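Local coordinates for protein phenol hydroxylase component phN (Pseudomonas stutzeri, PDB 3U52) that probably hydroxylates phenol as the diiron-containing oxygenase component of a bacterial multicomponent phenol hydroxylase, at residues S150-N153 against K154-G158; P490-K493 against H494-I498; K98-I101 against S102-P106; L159-G162 against P163-H166; H476-I479 against G480-N483. All blocks are in the same frame, centred on the assembly; numbering follows the deposited sequence.

Contact 1: residues S150-N153 against K154-G158. With CU (copper (II) ion), chain J.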
loop_
_atom_site.group_PDB
_atom_site.type_symbol
_atom_site.label_atom_id
_atom_site.label_comp_id
_atom_site.label_asym_id
_atom_site.label_seq_id
_atom_site.Cartn_x
_atom_site.Cartn_y
_atom_site.Cartn_z
ATOM N N SER A 150 -12.566 11.015 1.227
ATOM C CA SER A 150 -12.492 11.843 0.054
ATOM C C SER A 150 -13.247 11.239 -1.118
ATOM O O SER A 150 -14.001 11.921 -1.799
ATOM C CB SER A 150 -11.041 12.029 -0.340
ATOM O OG SER A 150 -10.971 13.091 -1.264
ATOM N N HIS A 151 -13.067 9.944 -1.313
ATOM C CA HIS A 151 -13.607 9.269 -2.475
ATOM C C HIS A 151 -15.114 9.072 -2.250
ATOM O O HIS A 151 -15.883 9.116 -3.214
ATOM C CB HIS A 151 -12.892 7.920 -2.680
ATOM C CG HIS A 151 -13.323 7.192 -3.925
ATOM N ND1 HIS A 151 -12.949 7.598 -5.190
ATOM C CD2 HIS A 151 -14.128 6.116 -4.096
ATOM C CE1 HIS A 151 -13.452 6.764 -6.083
ATOM N NE2 HIS A 151 -14.167 5.853 -5.440
ATOM N N TYR A 152 -15.535 8.928 -0.996
ATOM C CA TYR A 152 -16.990 8.809 -0.700
ATOM C C TYR A 152 -17.710 10.117 -1.011
ATOM O O TYR A 152 -18.815 10.112 -1.565
ATOM C CB TYR A 152 -17.269 8.335 0.723
ATOM C CG TYR A 152 -16.981 6.858 0.951
ATOM C CD1 TYR A 152 -15.834 6.441 1.610
ATOM C CD2 TYR A 152 -17.900 5.879 0.523
ATOM C CE1 TYR A 152 -15.589 5.061 1.832
ATOM C CE2 TYR A 152 -17.659 4.535 0.692
ATOM C CZ TYR A 152 -16.514 4.122 1.363
ATOM O OH TYR A 152 -16.304 2.766 1.527
ATOM N N ASN A 153 -17.054 11.231 -0.673
ATOM C CA ASN A 153 -17.529 12.584 -0.965
ATOM C C ASN A 153 -17.733 12.846 -2.461
ATOM O O ASN A 153 -18.626 13.615 -2.853
ATOM C CB ASN A 153 -16.571 13.642 -0.381
ATOM C CG ASN A 153 -16.990 15.067 -0.754
ATOM O OD1 ASN A 153 -16.243 15.812 -1.445
ATOM N ND2 ASN A 153 -18.187 15.444 -0.347
ATOM N N LYS A 154 -16.925 12.219 -3.310
ATOM C CA LYS A 154 -17.163 12.346 -4.761
ATOM C C LYS A 154 -18.412 11.648 -5.286
ATOM O O LYS A 154 -18.892 11.998 -6.396
ATOM C CB LYS A 154 -15.955 11.844 -5.539
ATOM C CG LYS A 154 -14.683 12.586 -5.112
ATOM C CD LYS A 154 -13.487 12.186 -5.940
ATOM C CE LYS A 154 -12.241 12.770 -5.326
ATOM N NZ LYS A 154 -11.070 12.580 -6.249
ATOM N N HIS A 155 -18.933 10.672 -4.549
ATOM C CA HIS A 155 -19.993 9.811 -5.093
ATOM C C HIS A 155 -21.302 9.820 -4.306
ATOM O O HIS A 155 -22.300 9.233 -4.771
ATOM C CB HIS A 155 -19.503 8.363 -5.228
ATOM C CG HIS A 155 -18.467 8.200 -6.298
ATOM N ND1 HIS A 155 -18.799 8.124 -7.637
ATOM C CD2 HIS A 155 -17.112 8.170 -6.240
ATOM C CE1 HIS A 155 -17.696 8.062 -8.366
ATOM N NE2 HIS A 155 -16.655 8.064 -7.543
ATOM N N PHE A 156 -21.261 10.406 -3.107
ATOM C CA PHE A 156 -22.414 10.418 -2.186
ATOM C C PHE A 156 -22.643 11.826 -1.592
ATOM O O PHE A 156 -21.731 12.639 -1.581
ATOM C CB PHE A 156 -22.247 9.370 -1.054
ATOM C CG PHE A 156 -22.177 7.931 -1.557
ATOM C CD1 PHE A 156 -23.336 7.209 -1.839
ATOM C CD2 PHE A 156 -20.939 7.338 -1.803
ATOM C CE1 PHE A 156 -23.275 5.896 -2.337
ATOM C CE2 PHE A 156 -20.836 6.015 -2.274
ATOM C CZ PHE A 156 -22.012 5.280 -2.537
ATOM N N ASN A 157 -23.852 12.101 -1.098
ATOM C CA ASN A 157 -24.192 13.468 -0.672
ATOM C C ASN A 157 -23.938 13.547 0.821
ATOM O O ASN A 157 -23.703 12.534 1.442
ATOM C CB ASN A 157 -25.637 13.817 -1.067
ATOM C CG ASN A 157 -25.803 14.023 -2.594
ATOM O OD1 ASN A 157 -24.955 14.648 -3.224
ATOM N ND2 ASN A 157 -26.875 13.465 -3.184
ATOM N N GLY A 158 -23.905 14.746 1.385
ATOM C CA GLY A 158 -23.850 14.905 2.814
ATOM C C GLY A 158 -22.457 14.858 3.433
ATOM O O GLY A 158 -22.318 15.009 4.646
HETATM CU CU CU J . -20.849 7.987 -8.014
#
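A copper(II) site marks the last turn of helix 125-155, where His151 and His155 meet one turn apart. His155 holds the metal through ND1 at 2.1 Å, and His494 supplies the other protein ligand. The CD2-NE2 side of the same ring, remote from the metal, turns to His151: CD2 lies over one face of that ring, displaced toward its rim, 3.8 Å from His151 NE2. The two planes are inclined at 56°, an oblique meeting that also brings His155 CD2 to 3.4 Å from His151 O, close to the plane of the His155 ring. Tyr152 and Phe156 run side by side in the same direction, with Phe156 CE2 at the edge of the tyrosine ring, 4.1 Å from Tyr152 CD2. Here the helix frays. Lys154 N splits weakly between Ser150 O and His151 O, whereas His155 N reaches Tyr152 O at 3.0 Å and Phe156 N adds a weak bond to that oxygen. The extended Lys154 chain passes the preceding turn near its base, CG 3.4 Å from Ser150 O. His85 stacks on His155 and hydrogen-bonds His151 NE2, while Tyr152 OH bonds Asp219. Tyr152 lies on Leu97 of helix 94-103, and Phe156 touches Val94 of that helix and Asp491 and Trp495 of helix 490-498.

Contact 2: residues P490-K493 against H494-I498. With CU (copper (II) ion), chain J.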
loop_
_atom_site.group_PDB
_atom_site.type_symbol
_atom_site.label_atom_id
_atom_site.label_comp_id
_atom_site.label_asym_id
_atom_site.label_seq_id
_atom_site.Cartn_x
_atom_site.Cartn_y
_atom_site.Cartn_z
ATOM N N PRO A 490 -31.320 11.092 -4.070
ATOM C CA PRO A 490 -30.274 10.913 -5.107
ATOM C C PRO A 490 -29.253 9.824 -4.785
ATOM O O PRO A 490 -28.872 9.068 -5.707
ATOM C CB PRO A 490 -29.611 12.284 -5.200
ATOM C CG PRO A 490 -30.634 13.234 -4.662
ATOM C CD PRO A 490 -31.431 12.487 -3.626
ATOM N N ASP A 491 -28.858 9.657 -3.504
ATOM C CA ASP A 491 -27.984 8.538 -3.127
ATOM C C ASP A 491 -28.602 7.194 -3.512
ATOM O O ASP A 491 -27.914 6.394 -4.149
ATOM C CB ASP A 491 -27.676 8.495 -1.634
ATOM C CG ASP A 491 -26.482 9.424 -1.204
ATOM O OD1 ASP A 491 -25.892 10.162 -2.031
ATOM O OD2 ASP A 491 -26.125 9.385 0.009
ATOM N N GLN A 492 -29.879 6.936 -3.138
ATOM C CA GLN A 492 -30.560 5.693 -3.530
ATOM C C GLN A 492 -30.604 5.491 -5.068
ATOM O O GLN A 492 -30.277 4.415 -5.552
ATOM C CB GLN A 492 -31.985 5.600 -2.968
ATOM C CG GLN A 492 -32.595 4.238 -3.255
ATOM C CD GLN A 492 -34.105 4.186 -3.123
ATOM O OE1 GLN A 492 -34.633 3.217 -2.601
ATOM N NE2 GLN A 492 -34.797 5.197 -3.618
ATOM N N LYS A 493 -30.972 6.527 -5.813
ATOM C CA LYS A 493 -30.965 6.472 -7.292
ATOM C C LYS A 493 -29.575 6.180 -7.905
ATOM O O LYS A 493 -29.450 5.381 -8.831
ATOM C CB LYS A 493 -31.564 7.784 -7.853
ATOM C CG LYS A 493 -33.071 7.951 -7.374
ATOM C CD LYS A 493 -33.753 9.260 -7.852
ATOM C CE LYS A 493 -35.296 9.122 -7.747
ATOM N NZ LYS A 493 -35.979 10.049 -8.729
ATOM N N HIS A 494 -28.539 6.820 -7.366
ATOM C CA HIS A 494 -27.168 6.606 -7.807
ATOM C C HIS A 494 -26.699 5.186 -7.440
ATOM O O HIS A 494 -26.102 4.480 -8.273
ATOM C CB HIS A 494 -26.285 7.679 -7.171
ATOM C CG HIS A 494 -24.934 7.791 -7.788
ATOM N ND1 HIS A 494 -24.734 8.329 -9.044
ATOM C CD2 HIS A 494 -23.710 7.462 -7.315
ATOM C CE1 HIS A 494 -23.443 8.301 -9.333
ATOM N NE2 HIS A 494 -22.801 7.787 -8.296
ATOM N N TRP A 495 -27.021 4.722 -6.238
ATOM C CA TRP A 495 -26.722 3.356 -5.881
ATOM C C TRP A 495 -27.409 2.364 -6.827
ATOM O O TRP A 495 -26.751 1.468 -7.349
ATOM C CB TRP A 495 -27.127 3.035 -4.460
ATOM C CG TRP A 495 -26.635 1.693 -3.991
ATOM C CD1 TRP A 495 -27.389 0.623 -3.640
ATOM C CD2 TRP A 495 -25.249 1.299 -3.810
ATOM N NE1 TRP A 495 -26.569 -0.420 -3.246
ATOM C CE2 TRP A 495 -25.257 -0.023 -3.323
ATOM C CE3 TRP A 495 -24.020 1.962 -3.977
ATOM C CZ2 TRP A 495 -24.076 -0.731 -3.037
ATOM C CZ3 TRP A 495 -22.837 1.271 -3.677
ATOM C CH2 TRP A 495 -22.878 -0.064 -3.240
ATOM N N LEU A 496 -28.712 2.534 -7.053
ATOM C CA LEU A 496 -29.455 1.612 -7.919
ATOM C C LEU A 496 -28.900 1.622 -9.355
ATOM O O LEU A 496 -28.920 0.607 -10.035
ATOM C CB LEU A 496 -30.962 1.895 -7.884
ATOM C CG LEU A 496 -31.732 1.564 -6.589
ATOM C CD1 LEU A 496 -33.131 2.189 -6.610
ATOM C CD2 LEU A 496 -31.900 0.108 -6.402
ATOM N N SER A 497 -28.332 2.725 -9.794
ATOM C CA SER A 497 -27.726 2.739 -11.107
ATOM C C SER A 497 -26.277 2.193 -11.118
ATOM O O SER A 497 -25.878 1.543 -12.075
ATOM C CB SER A 497 -27.900 4.097 -11.784
ATOM O OG SER A 497 -26.855 4.980 -11.455
ATOM N N ILE A 498 -25.519 2.403 -10.036
ATOM C CA ILE A 498 -24.235 1.732 -9.837
ATOM C C ILE A 498 -24.453 0.228 -9.911
ATOM O O ILE A 498 -23.661 -0.465 -10.537
ATOM C CB ILE A 498 -23.574 2.103 -8.469
ATOM C CG1 ILE A 498 -22.877 3.458 -8.549
ATOM C CG2 ILE A 498 -22.588 1.020 -7.981
ATOM C CD1 ILE A 498 -22.471 4.008 -7.158
HETATM CU CU CU J . -20.849 7.987 -8.014
#
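Pro490 O receives His494 N at 2.8 Å and Asp491 O receives Trp495 N at the same distance of 2.8 Å, as in a regular alpha-helix. Leu496 N to Gln492 O, at 2.9 Å, and Ser497 N to Lys493 O continue the same series of i+4 to i bonds, so that all four carbonyls of 490-493 are taken up by the following turn. Among the side chains, Gln492 and Leu496 lie alongside one another one turn apart, pointing the same way, with Leu496 CD1 4.0 Å from Gln492 CG. Leu496 CG also lies 3.4 Å from Gln492 O. His494 packs its CB 3.3 Å from Pro490 O, but its ring departs from the turn: with CG opposite the backbone N (chi1 -166°), the imidazole extends until NE2 lies 2.0 Å from the copper ion. Trp495 likewise touches the earlier turn only at its base, CB being 3.5 Å from Asp491 O, and carries its indole off toward Ile88 and Ala91. Asp491 is committed elsewhere, OD2 in a salt bridge with Lys98 and OD1 in a hydrogen bond with Asn157 N. Ser489 OG, just ahead of the helix, bonds Gln492 N. A short C-terminal helix thus contributes one ligand to an interhelical bis-histidine copper site.

Contact 3: residues K98-I101 against S102-P106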
loop_
_atom_site.group_PDB
_atom_site.type_symbol
_atom_site.label_atom_id
_atom_site.label_comp_id
_atom_site.label_asym_id
_atom_site.label_seq_id
_atom_site.Cartn_x
_atom_site.Cartn_y
_atom_site.Cartn_z
ATOM N N LYS A 98 -21.342 10.045 6.863
ATOM C CA LYS A 98 -21.770 11.487 6.924
ATOM C C LYS A 98 -21.759 11.957 8.369
ATOM O O LYS A 98 -21.234 13.019 8.676
ATOM C CB LYS A 98 -23.165 11.650 6.339
ATOM C CG LYS A 98 -23.256 11.122 4.906
ATOM C CD LYS A 98 -24.676 11.059 4.389
ATOM C CE LYS A 98 -24.756 10.180 3.108
ATOM N NZ LYS A 98 -26.081 10.359 2.439
ATOM N N LEU A 99 -22.288 11.117 9.251
ATOM C CA LEU A 99 -22.221 11.311 10.696
ATOM C C LEU A 99 -20.773 11.358 11.218
ATOM O O LEU A 99 -20.405 12.223 12.014
ATOM C CB LEU A 99 -23.017 10.187 11.372
ATOM C CG LEU A 99 -23.447 10.106 12.837
ATOM C CD1 LEU A 99 -24.012 11.436 13.421
ATOM C CD2 LEU A 99 -24.528 9.003 12.949
ATOM N N PHE A 100 -19.954 10.436 10.775
ATOM C CA PHE A 100 -18.556 10.428 11.166
ATOM C C PHE A 100 -17.771 11.675 10.757
ATOM O O PHE A 100 -17.121 12.274 11.610
ATOM C CB PHE A 100 -17.853 9.195 10.624
ATOM C CG PHE A 100 -16.464 8.986 11.207
ATOM C CD1 PHE A 100 -15.337 9.475 10.544
ATOM C CD2 PHE A 100 -16.287 8.305 12.413
ATOM C CE1 PHE A 100 -14.078 9.297 11.081
ATOM C CE2 PHE A 100 -14.994 8.118 12.960
ATOM C CZ PHE A 100 -13.901 8.620 12.301
ATOM N N ILE A 101 -17.814 12.052 9.478
ATOM C CA ILE A 101 -17.044 13.207 8.986
ATOM C C ILE A 101 -17.491 14.575 9.536
ATOM O O ILE A 101 -16.677 15.510 9.621
ATOM C CB ILE A 101 -17.000 13.246 7.445
ATOM C CG1 ILE A 101 -15.815 14.096 6.964
ATOM C CG2 ILE A 101 -18.354 13.780 6.864
ATOM C CD1 ILE A 101 -15.569 14.051 5.458
ATOM N N SER A 102 -18.777 14.706 9.894
ATOM C CA SER A 102 -19.286 15.964 10.398
ATOM C C SER A 102 -19.325 16.033 11.938
ATOM O O SER A 102 -19.287 17.140 12.525
ATOM C CB SER A 102 -20.636 16.269 9.762
ATOM O OG SER A 102 -21.530 15.228 10.017
ATOM N N GLY A 103 -19.380 14.863 12.597
ATOM C CA GLY A 103 -19.438 14.815 14.067
ATOM C C GLY A 103 -18.242 14.250 14.823
ATOM O O GLY A 103 -18.038 14.586 16.020
ATOM N N ILE A 104 -17.462 13.389 14.179
ATOM C CA ILE A 104 -16.337 12.717 14.868
ATOM C C ILE A 104 -14.979 13.218 14.365
ATOM O O ILE A 104 -14.133 13.619 15.210
ATOM C CB ILE A 104 -16.396 11.153 14.865
ATOM C CG1 ILE A 104 -17.524 10.642 15.754
ATOM C CG2 ILE A 104 -15.125 10.560 15.469
ATOM C CD1 ILE A 104 -18.787 10.331 14.991
ATOM N N SER A 105 -14.766 13.283 13.037
ATOM C CA SER A 105 -13.493 13.866 12.549
ATOM C C SER A 105 -13.132 15.244 13.124
ATOM O O SER A 105 -11.951 15.506 13.416
ATOM C CB SER A 105 -13.434 13.983 11.033
ATOM O OG SER A 105 -13.296 12.716 10.442
ATOM N N PRO A 106 -14.121 16.164 13.211
ATOM C CA PRO A 106 -13.765 17.453 13.748
ATOM C C PRO A 106 -13.287 17.355 15.200
ATOM O O PRO A 106 -12.438 18.144 15.614
ATOM C CB PRO A 106 -15.062 18.267 13.620
ATOM C CG PRO A 106 -15.835 17.570 12.413
ATOM C CD PRO A 106 -15.533 16.098 12.771
#
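Phe100 offers one ring face to Ile104, whose CB sits 4.1 Å from the ring centroid and 26° off its normal, a CH-pi contact displaced toward the rim. The two side chains cross at about a right angle, and Ile104 CG2 comes closest, 3.5 Å from Phe100 CE2. On another part of the ring, Ser105 OG approaches Phe100 CE1 at 3.6 Å while hydrogen-bonding Gln145. The backbone beneath is bent tightly round two carbonyls. Phe100 O accepts Ile104 N at 2.8 Å and Ser105 N at 2.9 Å, from opposite faces of its plane; the second bond runs from residue i+5 to i, as in a pi-turn. Two residues earlier Lys98 O is likewise gripped twice, from opposite faces: Ser102 N is one donor. The other, Ser102 OG, lies 2.6 Å from Lys98 O. The serine hydroxyl reaches back because chi1 of 57° places it between its own N and carbonyl carbon. Pro106 closes the bend with CD 3.4 Å from Ile101 O. Helix 94-103 is thereby joined to helix 105-121, which carries the iron ligand Glu108, at a break between two consecutive helices whose Phe100 ring lines a xenon pocket together with Ala148, Met149 and Thr222.

Contact 4: residues L159-G162 against P163-H166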
loop_
_atom_site.group_PDB
_atom_site.type_symbol
_atom_site.label_atom_id
_atom_site.label_comp_id
_atom_site.label_asym_id
_atom_site.label_seq_id
_atom_site.Cartn_x
_atom_site.Cartn_y
_atom_site.Cartn_z
ATOM N N LEU A 159 -21.419 14.689 2.623
ATOM C CA LEU A 159 -20.053 14.596 3.145
ATOM C C LEU A 159 -19.256 15.853 2.803
ATOM O O LEU A 159 -18.087 15.933 3.131
ATOM C CB LEU A 159 -19.326 13.357 2.548
ATOM C CG LEU A 159 -19.857 12.015 3.038
ATOM C CD1 LEU A 159 -20.235 11.140 1.888
ATOM C CD2 LEU A 159 -18.800 11.357 3.875
ATOM N N HIS A 160 -19.895 16.850 2.192
ATOM C CA HIS A 160 -19.176 17.918 1.483
ATOM C C HIS A 160 -18.778 19.137 2.296
ATOM O O HIS A 160 -17.959 19.966 1.823
ATOM C CB HIS A 160 -19.973 18.381 0.219
ATOM C CG HIS A 160 -21.396 18.739 0.508
ATOM N ND1 HIS A 160 -21.769 19.983 0.950
ATOM C CD2 HIS A 160 -22.529 17.999 0.478
ATOM C CE1 HIS A 160 -23.073 20.012 1.154
ATOM N NE2 HIS A 160 -23.557 18.816 0.891
ATOM N N ASP A 161 -19.326 19.291 3.494
ATOM C CA ASP A 161 -19.013 20.507 4.283
ATOM C C ASP A 161 -18.963 20.221 5.801
ATOM O O ASP A 161 -19.566 20.954 6.610
ATOM C CB ASP A 161 -20.076 21.570 3.961
ATOM C CG ASP A 161 -19.448 22.913 3.451
ATOM O OD1 ASP A 161 -20.053 23.609 2.603
ATOM O OD2 ASP A 161 -18.355 23.290 3.942
ATOM N N GLY A 162 -18.335 19.108 6.155
ATOM C CA GLY A 162 -18.210 18.652 7.539
ATOM C C GLY A 162 -17.877 19.723 8.585
ATOM O O GLY A 162 -18.646 19.897 9.539
ATOM N N PRO A 163 -16.700 20.393 8.487
ATOM C CA PRO A 163 -16.317 21.392 9.493
ATOM C C PRO A 163 -17.301 22.601 9.571
ATOM O O PRO A 163 -17.579 23.122 10.649
ATOM C CB PRO A 163 -14.931 21.842 9.026
ATOM C CG PRO A 163 -14.453 20.753 8.116
ATOM C CD PRO A 163 -15.636 20.160 7.478
ATOM N N HIS A 164 -17.818 23.036 8.431
ATOM C CA HIS A 164 -18.838 24.111 8.373
ATOM C C HIS A 164 -20.124 23.715 9.114
ATOM O O HIS A 164 -20.650 24.463 9.934
ATOM C CB HIS A 164 -19.131 24.486 6.911
ATOM C CG HIS A 164 -20.259 25.458 6.743
ATOM N ND1 HIS A 164 -20.051 26.820 6.643
ATOM C CD2 HIS A 164 -21.606 25.272 6.722
ATOM C CE1 HIS A 164 -21.221 27.435 6.563
ATOM N NE2 HIS A 164 -22.183 26.520 6.585
ATOM N N MET A 165 -20.600 22.519 8.848
ATOM C CA MET A 165 -21.792 22.015 9.505
ATOM C C MET A 165 -21.552 21.749 10.984
ATOM O O MET A 165 -22.437 22.049 11.822
ATOM C CB MET A 165 -22.258 20.747 8.801
ATOM C CG MET A 165 -22.755 21.037 7.431
ATOM S SD MET A 165 -23.442 19.566 6.730
ATOM C CE MET A 165 -23.831 20.056 5.008
ATOM N N HIS A 166 -20.353 21.287 11.336
ATOM C CA HIS A 166 -20.034 20.973 12.779
ATOM C C HIS A 166 -20.236 22.163 13.708
ATOM O O HIS A 166 -20.628 22.004 14.854
ATOM C CB HIS A 166 -18.563 20.516 12.921
ATOM C CG HIS A 166 -18.183 20.016 14.289
ATOM N ND1 HIS A 166 -18.463 18.739 14.725
ATOM C CD2 HIS A 166 -17.482 20.605 15.297
ATOM C CE1 HIS A 166 -17.973 18.564 15.949
ATOM N NE2 HIS A 166 -17.355 19.680 16.318
#
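Asp161 O takes Met165 N at 2.9 Å and opens the first turn of helix 162-166. Gly162 O follows with His166 N at 2.8 Å. Asp161 stands at the N-cap position, yet its carboxylate makes no capping bond; instead OD2 lies against the flank of His164, 3.3 Å from His164 CB, with carboxylate and ring planes 39° apart. Met165 extends back over the loop. Its CE reaches His160 CE1 at 3.9 Å and Asp161 CB at 4.2 Å, so one side of the methyl group meets both the imidazole and the base of the aspartate. His160 turns its ring that way because CG stands between the backbone N and the carbonyl carbon (chi1 52°). Further out, polar partners position the aspartate and the histidines. Asp161 OD1 is in a salt bridge with a basic side chain of another protein's chain and also bonds His476 ND1; His160 NE2 bonds Asp482; and His164, whose ring stacks on that of His476, uses NE2 on Tyr474 O. At the far end of the turn, His166 ND1 is tied to Ser102 O, fastening the short helix to helix 94-103. The methionine chain also rests on the carbonyl that receives its amide, with Met165 CG 3.3 Å from Asp161 O.

Contact 5: residues H476-I479 against G480-N483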
loop_
_atom_site.group_PDB
_atom_site.type_symbol
_atom_site.label_atom_id
_atom_site.label_comp_id
_atom_site.label_asym_id
_atom_site.label_seq_id
_atom_site.Cartn_x
_atom_site.Cartn_y
_atom_site.Cartn_z
ATOM N N HIS A 476 -25.750 24.953 4.835
ATOM C CA HIS A 476 -25.261 24.462 3.538
ATOM C C HIS A 476 -25.726 23.060 3.276
ATOM O O HIS A 476 -25.035 22.335 2.594
ATOM C CB HIS A 476 -23.726 24.451 3.498
ATOM C CG HIS A 476 -23.106 25.814 3.428
ATOM N ND1 HIS A 476 -21.754 26.002 3.217
ATOM C CD2 HIS A 476 -23.633 27.047 3.553
ATOM C CE1 HIS A 476 -21.482 27.295 3.211
ATOM N NE2 HIS A 476 -22.602 27.948 3.433
ATOM N N ILE A 477 -26.853 22.646 3.860
ATOM C CA ILE A 477 -27.502 21.395 3.484
ATOM C C ILE A 477 -28.283 21.609 2.183
ATOM O O ILE A 477 -29.141 22.505 2.093
ATOM C CB ILE A 477 -28.339 20.819 4.684
ATOM C CG1 ILE A 477 -27.366 20.245 5.753
ATOM C CG2 ILE A 477 -29.387 19.796 4.221
ATOM C CD1 ILE A 477 -27.906 20.134 7.153
ATOM N N ASN A 478 -27.964 20.851 1.143
ATOM C CA ASN A 478 -28.667 21.071 -0.111
ATOM C C ASN A 478 -29.982 20.349 -0.036
ATOM O O ASN A 478 -30.010 19.135 -0.110
ATOM C CB ASN A 478 -27.876 20.563 -1.309
ATOM C CG ASN A 478 -26.579 21.330 -1.493
ATOM O OD1 ASN A 478 -25.525 20.739 -1.712
ATOM N ND2 ASN A 478 -26.650 22.647 -1.369
ATOM N N ILE A 479 -31.058 21.110 0.109
ATOM C CA ILE A 479 -32.397 20.536 0.205
ATOM C C ILE A 479 -32.777 19.675 -1.003
ATOM O O ILE A 479 -32.696 20.122 -2.156
ATOM C CB ILE A 479 -33.444 21.606 0.447
ATOM C CG1 ILE A 479 -33.104 22.378 1.727
ATOM C CG2 ILE A 479 -34.855 20.958 0.485
ATOM C CD1 ILE A 479 -33.761 23.771 1.824
ATOM N N GLY A 480 -33.232 18.457 -0.727
ATOM C CA GLY A 480 -33.540 17.476 -1.765
ATOM C C GLY A 480 -32.374 16.579 -2.145
ATOM O O GLY A 480 -32.567 15.567 -2.833
ATOM N N GLU A 481 -31.161 16.915 -1.679
ATOM C CA GLU A 481 -29.993 16.113 -1.969
ATOM C C GLU A 481 -29.412 15.438 -0.725
ATOM O O GLU A 481 -29.186 14.239 -0.729
ATOM C CB GLU A 481 -28.927 16.973 -2.641
ATOM C CG GLU A 481 -29.284 17.439 -4.017
ATOM C CD GLU A 481 -28.202 18.348 -4.604
ATOM O OE1 GLU A 481 -26.996 18.142 -4.299
ATOM O OE2 GLU A 481 -28.556 19.281 -5.372
ATOM N N ASP A 482 -29.111 16.221 0.308
ATOM C CA ASP A 482 -28.437 15.703 1.491
ATOM C C ASP A 482 -29.417 15.235 2.552
ATOM O O ASP A 482 -29.041 14.440 3.442
ATOM C CB ASP A 482 -27.609 16.798 2.155
ATOM C CG ASP A 482 -26.522 17.380 1.245
ATOM O OD1 ASP A 482 -26.263 18.580 1.394
ATOM O OD2 ASP A 482 -25.906 16.653 0.425
ATOM N N ASN A 483 -30.650 15.761 2.527
ATOM C CA ASN A 483 -31.601 15.544 3.633
ATOM C C ASN A 483 -32.795 14.653 3.221
ATOM O O ASN A 483 -32.814 14.124 2.097
ATOM C CB ASN A 483 -32.077 16.907 4.165
ATOM C CG ASN A 483 -32.904 17.678 3.151
ATOM O OD1 ASN A 483 -33.726 18.535 3.511
ATOM N ND2 ASN A 483 -32.718 17.374 1.888
#
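The Asp482 carboxylate is met from above its plane by Asn478 N, which lies 2.8 Å from Asp482 OD1 and 40° out of that plane. The Asn478 amide crosses this carboxylate obliquely, with the two planes 35° apart, and the Glu481 carboxylate also crosses the asparagine obliquely, its OE1 3.9 Å from Asn478 CB. The flat amide of Asn483 lies against the backbone of Ile479. Ile477 adds its CG2 branch, 3.9 Å from Asn483 CB and 4.1 Å from Asp482 CB. Asn478 O accepts two amides, Glu481 N at 3.0 Å and Asp482 N at 3.1 Å. The first closes a type II beta-turn over Ile479 and Gly480, with the glycine at the positive-phi corner. Asp482 therefore binds Asn478 twice, by its main chain and by its side chain, the latter with chi1 of -60° carrying the carboxylate back over the turn. Ile479 packs on helix 467-474, touching Glu468 and Val471. Since Asp482 OD1 also serves His160 from the neighbouring loop, this one oxygen is gripped by two nitrogens, which should favour the ionised form and restrain the group.

Along the chain the order is contact 3, contact 1, contact 4, contact 5, contact 2. The first three belong to the hydroxylase region, on helices 94-103, 105-121, 125-155 and 162-166 and the loop joining the last two; contacts 5 and 2 come from the C-terminal region. Contacts 3 and 4 are the tightest pair, with centres about 8 Å apart, while contacts 2 and 3 are separated by about 23 Å and joined through a lysine-aspartate salt bridge. Contacts 1 and 2, about 13 Å apart, share the copper ion. Contact 5 touches contacts 1, 2 and 4, so the C-terminal loop and helix are fastened onto one end of the helical domain.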